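Local coordinates for SAM-dependent methyltransferase (Anabaena variabilis ATCC 29413, PDB 3GGD), which probably transfers methyl groups from S-adenosyl-L-methionine to a substrate not yet identified, and binds the spent cofactor S-adenosyl-L-homocysteine, at residues Asp36-Val39 and Glu40-Val43; Gln70-Phe73 and Leu74-Phe77. One frame throughout, in Å; residues are numbered along the deposited sequence.

Contact 1: residues Asp36-Val39 and Glu40-Val43. With EDO (1,2-ethanediol), chain K; EDO (1,2-ethanediol), chain L.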
ATOM      1  N   ASP A  36       4.473  -4.794  -8.229  1.00 59.63           N
ATOM      2  CA  ASP A  36       4.948  -6.024  -7.589  1.00 60.24           C
ATOM      3  C   ASP A  36       6.440  -6.268  -7.906  1.00 59.90           C
ATOM      4  O   ASP A  36       6.820  -7.242  -8.549  1.00 60.16           O
ATOM      5  CB  ASP A  36       4.043  -7.189  -8.017  1.00 60.26           C
ATOM      6  CG  ASP A  36       4.225  -8.444  -7.174  1.00 62.64           C
ATOM      7  OD1 ASP A  36       4.702  -8.348  -6.008  1.00 63.30           O
ATOM      8  OD2 ASP A  36       3.839  -9.528  -7.665  1.00 63.08           O
ATOM      9  N   ALA A  37       7.265  -5.329  -7.465  1.00 59.58           N
ATOM     10  CA  ALA A  37       8.712  -5.394  -7.641  1.00 60.15           C
ATOM     11  C   ALA A  37       9.328  -6.481  -6.748  1.00 59.99           C
ATOM     12  O   ALA A  37       8.815  -6.770  -5.688  1.00 59.78           O
ATOM     13  CB  ALA A  37       9.354  -4.013  -7.270  1.00 59.04           C
ATOM     14  N   ASN A  38      10.445  -7.051  -7.175  1.00 59.76           N
ATOM     15  CA  ASN A  38      11.160  -7.990  -6.337  1.00 59.92           C
ATOM     16  C   ASN A  38      11.556  -7.322  -5.008  1.00 59.10           C
ATOM     17  O   ASN A  38      11.777  -6.111  -4.959  1.00 57.01           O
ATOM     18  CB  ASN A  38      12.375  -8.540  -7.072  1.00 60.78           C
ATOM     19  CG  ASN A  38      13.284  -7.464  -7.578  1.00 63.63           C
ATOM     20  OD1 ASN A  38      12.897  -6.673  -8.445  1.00 67.50           O
ATOM     21  ND2 ASN A  38      14.513  -7.432  -7.062  1.00 63.94           N
ATOM     22  N   VAL A  39      11.584  -8.112  -3.931  1.00 58.35           N
ATOM     23  CA  VAL A  39      11.773  -7.575  -2.574  1.00 57.70           C
ATOM     24  C   VAL A  39      13.028  -6.705  -2.428  1.00 57.40           C
ATOM     25  O   VAL A  39      13.045  -5.736  -1.666  1.00 58.30           O
ATOM     26  CB  VAL A  39      11.758  -8.717  -1.509  1.00 57.89           C
ATOM     27  CG1 VAL A  39      10.331  -9.336  -1.442  1.00 57.66           C
ATOM     28  CG2 VAL A  39      12.902  -9.771  -1.780  1.00 54.40           C
ATOM     29  N   GLU A  40      14.071  -7.047  -3.156  1.00 57.43           N
ATOM     30  CA  GLU A  40      15.310  -6.300  -3.087  1.00 58.52           C
ATOM     31  C   GLU A  40      15.154  -4.828  -3.463  1.00 59.96           C
ATOM     32  O   GLU A  40      15.961  -4.021  -3.033  1.00 59.36           O
ATOM     33  CB  GLU A  40      16.407  -6.941  -3.920  1.00 57.09           C
ATOM     34  CG  GLU A  40      16.807  -8.348  -3.464  1.00 57.15           C
ATOM     35  CD  GLU A  40      15.959  -9.489  -4.048  1.00 60.11           C
ATOM     36  OE1 GLU A  40      14.976  -9.193  -4.773  1.00 57.00           O
ATOM     37  OE2 GLU A  40      16.310 -10.697  -3.803  1.00 58.36           O
ATOM     38  N   ARG A  41      14.119  -4.487  -4.238  1.00 60.62           N
ATOM     39  CA  ARG A  41      13.872  -3.098  -4.648  1.00 61.93           C
ATOM     40  C   ARG A  41      12.649  -2.530  -3.902  1.00 61.38           C
ATOM     41  O   ARG A  41      12.175  -1.447  -4.235  1.00 60.78           O
ATOM     42  CB  ARG A  41      13.513  -3.038  -6.154  1.00 62.15           C
ATOM     43  CG  ARG A  41      14.551  -3.524  -7.074  1.00 64.79           C
ATOM     44  CD  ARG A  41      14.264  -3.165  -8.535  1.00 64.36           C
ATOM     45  NE  ARG A  41      13.146  -3.868  -9.183  1.00 66.55           N
ATOM     46  CZ  ARG A  41      12.116  -3.287  -9.831  1.00 69.10           C
ATOM     47  NH1 ARG A  41      11.981  -1.944  -9.947  1.00 68.09           N
ATOM     48  NH2 ARG A  41      11.206  -4.082 -10.406  1.00 67.93           N
ATOM     49  N   ALA A  42      12.081  -3.297  -2.969  1.00 61.28           N
ATOM     50  CA  ALA A  42      10.858  -2.902  -2.313  1.00 60.40           C
ATOM     51  C   ALA A  42      11.053  -2.977  -0.780  1.00 60.39           C
ATOM     52  O   ALA A  42      11.720  -2.112  -0.191  1.00 59.93           O
ATOM     53  CB  ALA A  42       9.700  -3.763  -2.811  1.00 59.74           C
ATOM     54  N   VAL A  43      10.507  -4.001  -0.131  1.00 58.87           N
ATOM     55  CA  VAL A  43      10.619  -4.094   1.327  1.00 58.61           C
ATOM     56  C   VAL A  43      12.072  -4.140   1.905  1.00 58.24           C
ATOM     57  O   VAL A  43      12.326  -3.695   3.035  1.00 57.83           O
ATOM     58  CB  VAL A  43       9.748  -5.292   1.880  1.00 59.21           C
ATOM     59  CG1 VAL A  43      10.351  -6.649   1.432  1.00 57.14           C
ATOM     60  CG2 VAL A  43       9.528  -5.153   3.438  1.00 57.35           C
TER
HETATM   61  C1  EDO K 254       8.395 -10.042  -7.921  1.00 77.89           C
HETATM   62  O1  EDO K 254       9.554 -10.669  -7.392  1.00 80.33           O
HETATM   63  C2  EDO K 254       7.265 -10.612  -7.097  1.00 78.99           C
HETATM   64  O2  EDO K 254       6.352 -11.342  -7.924  1.00 79.80           O
HETATM   65  C1  EDO L 255       9.966   1.125  -3.154  1.00 56.55           C
HETATM   66  O1  EDO L 255       9.732   0.065  -4.098  1.00 54.42           O
HETATM   67  C2  EDO L 255      10.074   0.608  -1.691  1.00 56.76           C
HETATM   68  O2  EDO L 255       9.001  -0.301  -1.292  1.00 50.47           O
HETATM   69  O   HOH W   1      10.916  -6.904 -10.572  1.00 66.60           O
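N38 and R41 meet twice in the turn that leads into helix 43-50. The backbone N of R41 binds N38 O at 2.9 Å, and A42 N binds V39 O, so the chain winds through a short 3-10 turn before A42 takes the N-cap position. An asparagine suits the outer side of this turn because its amide offers both an acceptor and a donor. OD1 of N38 receives the NE proton of R41 at 2.9 Å, a fairly straight bond (160°) lying near the guanidinium plane, while ND2 gives a proton to OE1 of E40 at 2.9 Å, reaching that oxygen on its anti side, well out of the carboxylate plane. Water 1 donates to N38 OD1 and accepts from R41 NH2, tying the two groups a second time. This is the exposed side. On the inner side the packing is closer: buried A37 sets its CB over one guanidinium face, 3.6 Å from R41 NH2, and V39 CB rests 3.9 Å from CG1 of buried V43, the two valines side by side. Small A37 and A42 also touch R131, a residue of the S-adenosyl-L-homocysteine site. NH1 of R41 goes further, to Q222 and S223, and Y232 makes a cation-pi contact with the same guanidinium. A leucine here, lacking the guanidinium, would probably let the N38 amide turn more freely and leave Q222 OE1 without this partner. The arginine's charge is probably stabilised by neutral acceptors and the ring of Y232, which join the turn to a distant part of the chain.

Contact 2: residues Gln70-Phe73 and Leu74-Phe77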
ATOM      1  N   GLN A  70       5.634  -8.865  -0.381  1.00 59.27           N
ATOM      2  CA  GLN A  70       6.450  -8.223   0.666  1.00 59.40           C
ATOM      3  C   GLN A  70       6.244  -8.881   2.025  1.00 60.11           C
ATOM      4  O   GLN A  70       7.162  -8.918   2.889  1.00 60.39           O
ATOM      5  CB  GLN A  70       6.150  -6.717   0.738  1.00 60.59           C
ATOM      6  CG  GLN A  70       6.164  -5.962  -0.640  1.00 60.80           C
ATOM      7  CD  GLN A  70       7.418  -6.201  -1.497  1.00 62.44           C
ATOM      8  OE1 GLN A  70       8.544  -6.207  -0.987  1.00 62.40           O
ATOM      9  NE2 GLN A  70       7.230  -6.350  -2.818  1.00 59.38           N
ATOM     10  N   THR A  71       5.025  -9.385   2.220  1.00 60.21           N
ATOM     11  CA  THR A  71       4.599 -10.047   3.434  1.00 60.08           C
ATOM     12  C   THR A  71       5.476 -11.242   3.752  1.00 60.40           C
ATOM     13  O   THR A  71       5.905 -11.430   4.896  1.00 60.80           O
ATOM     14  CB  THR A  71       3.125 -10.513   3.304  1.00 60.70           C
ATOM     15  OG1 THR A  71       2.360  -9.504   2.624  1.00 60.67           O
ATOM     16  CG2 THR A  71       2.503 -10.814   4.685  1.00 58.26           C
ATOM     17  N   LYS A  72       5.751 -12.050   2.745  1.00 59.71           N
ATOM     18  CA  LYS A  72       6.630 -13.205   2.926  1.00 60.09           C
ATOM     19  C   LYS A  72       8.018 -12.816   3.493  1.00 60.09           C
ATOM     20  O   LYS A  72       8.544 -13.467   4.401  1.00 59.47           O
ATOM     21  CB  LYS A  72       6.767 -13.900   1.587  1.00 60.29           C
ATOM     22  CG  LYS A  72       7.680 -15.177   1.527  1.00 62.56           C
ATOM     23  CD  LYS A  72       7.198 -16.277   2.434  1.00 64.97           C
ATOM     24  CE  LYS A  72       7.912 -17.608   2.108  1.00 66.19           C
ATOM     25  NZ  LYS A  72       7.616 -18.534   3.219  1.00 70.49           N
ATOM     26  N   PHE A  73       8.621 -11.767   2.936  1.00 59.99           N
ATOM     27  CA  PHE A  73       9.880 -11.286   3.446  1.00 59.49           C
ATOM     28  C   PHE A  73       9.740 -10.807   4.914  1.00 59.55           C
ATOM     29  O   PHE A  73      10.530 -11.162   5.787  1.00 58.23           O
ATOM     30  CB  PHE A  73      10.445 -10.212   2.498  1.00 59.82           C
ATOM     31  CG  PHE A  73      11.646  -9.483   3.035  1.00 60.39           C
ATOM     32  CD1 PHE A  73      11.488  -8.434   3.958  1.00 61.97           C
ATOM     33  CD2 PHE A  73      12.919  -9.829   2.639  1.00 60.36           C
ATOM     34  CE1 PHE A  73      12.587  -7.753   4.453  1.00 60.94           C
ATOM     35  CE2 PHE A  73      14.021  -9.134   3.135  1.00 61.48           C
ATOM     36  CZ  PHE A  73      13.846  -8.108   4.035  1.00 60.80           C
ATOM     37  N   LEU A  74       8.736  -9.991   5.186  1.00 59.97           N
ATOM     38  CA  LEU A  74       8.521  -9.522   6.544  1.00 60.83           C
ATOM     39  C   LEU A  74       8.458 -10.699   7.528  1.00 61.20           C
ATOM     40  O   LEU A  74       8.985 -10.633   8.635  1.00 60.27           O
ATOM     41  CB  LEU A  74       7.221  -8.694   6.625  1.00 60.95           C
ATOM     42  CG  LEU A  74       7.297  -7.325   5.944  1.00 60.70           C
ATOM     43  CD1 LEU A  74       5.908  -6.650   5.935  1.00 62.82           C
ATOM     44  CD2 LEU A  74       8.381  -6.398   6.609  1.00 61.01           C
ATOM     45  N   SER A  75       7.842 -11.803   7.098  1.00 62.26           N
ATOM     46  CA  SER A  75       7.631 -12.940   7.991  1.00 62.19           C
ATOM     47  C   SER A  75       8.939 -13.620   8.312  1.00 62.52           C
ATOM     48  O   SER A  75       9.028 -14.351   9.281  1.00 62.24           O
ATOM     49  CB  SER A  75       6.654 -13.949   7.377  1.00 62.07           C
ATOM     50  OG  SER A  75       7.283 -14.784   6.417  1.00 60.25           O
ATOM     51  N   GLN A  76       9.954 -13.422   7.484  1.00 62.89           N
ATOM     52  CA  GLN A  76      11.285 -14.029   7.745  1.00 63.52           C
ATOM     53  C   GLN A  76      12.019 -13.239   8.850  1.00 61.40           C
ATOM     54  O   GLN A  76      12.880 -13.747   9.521  1.00 60.00           O
ATOM     55  CB  GLN A  76      12.070 -14.141   6.428  1.00 63.33           C
ATOM     56  CG  GLN A  76      11.438 -15.228   5.516  1.00 68.03           C
ATOM     57  CD  GLN A  76      11.625 -15.028   3.982  1.00 70.52           C
ATOM     58  OE1 GLN A  76      11.814 -13.897   3.493  1.00 80.51           O
ATOM     59  NE2 GLN A  76      11.536 -16.144   3.213  1.00 75.04           N
ATOM     60  N   PHE A  77      11.587 -12.005   9.094  1.00 60.72           N
ATOM     61  CA  PHE A  77      12.250 -11.131  10.067  1.00 60.71           C
ATOM     62  C   PHE A  77      11.437 -10.898  11.344  1.00 61.05           C
ATOM     63  O   PHE A  77      12.001 -10.618  12.366  1.00 61.15           O
ATOM     64  CB  PHE A  77      12.560  -9.748   9.409  1.00 60.20           C
ATOM     65  CG  PHE A  77      13.715  -9.795   8.439  1.00 59.67           C
ATOM     66  CD1 PHE A  77      13.533 -10.265   7.146  1.00 59.17           C
ATOM     67  CD2 PHE A  77      15.000  -9.421   8.845  1.00 57.14           C
ATOM     68  CE1 PHE A  77      14.605 -10.344   6.261  1.00 60.28           C
ATOM     69  CE2 PHE A  77      16.056  -9.506   7.982  1.00 58.49           C
ATOM     70  CZ  PHE A  77      15.879  -9.970   6.690  1.00 58.94           C
TER
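The backbone of Q70-F77 is helical, with L74 N bound to Q70 O at 3.0 Å and S75 N to T71 O, whereas Q76 N bonds chiefly to F73 O, three residues back, and only weakly to K72 O. S75 turns its hydroxyl back onto the helix: OG, placed between the backbone N and the carbonyl carbon (chi1 80°), donates to K72 O at 2.7 Å. A serine can thus satisfy its own buried hydroxyl within the helix. The main side-chain meeting is F73 with F77. CE1 of F77 stands 3.2 Å from F73 CZ, over one face of the F73 ring and toward its rim; the ring planes are 31° apart, and the close approach suggests tight packing. This helix links parallel strands 60-63 and 81-85 in a beta-alpha-beta unit of the Rossmann-like methyltransferase fold, and its inward residues pack on the sheet. T71 bonds D62 through OG1 and packs on Y105, while branched L74 packs against Y129 and V43. F73 also lies against V43, V44 and L47 of helix 43-50, where a broad ring can cover several aliphatic neighbours. On the outer side Q76 runs extended along the helix flank, with OE1 3.2 Å from F73 CA, and the long aliphatic chain of K72 carries NZ to the carbonyl oxygen of T99.

From the N terminus the chain leaves helix 15-29 and makes contact 1, which closes a tight turn just before helix 43-50; it then passes through that helix and strand 60-63 before contact 2 forms within helix 69-77. Both are local and follow in series, so neither nests in nor crosses the other. Yet contact 1 and contact 2 touch in space, with about 11 Å between the centres of contacts 1 and 2. Q70 OE1 lies 3.1 Å from V43 N, a probable hydrogen bond at the start of helix 43-50, and Q70 NE2 makes a weak one to A37 O. The turn before helix 43-50 is thereby joined to the helix of the beta-alpha-beta unit, with R131 of strand 127-131 beside both.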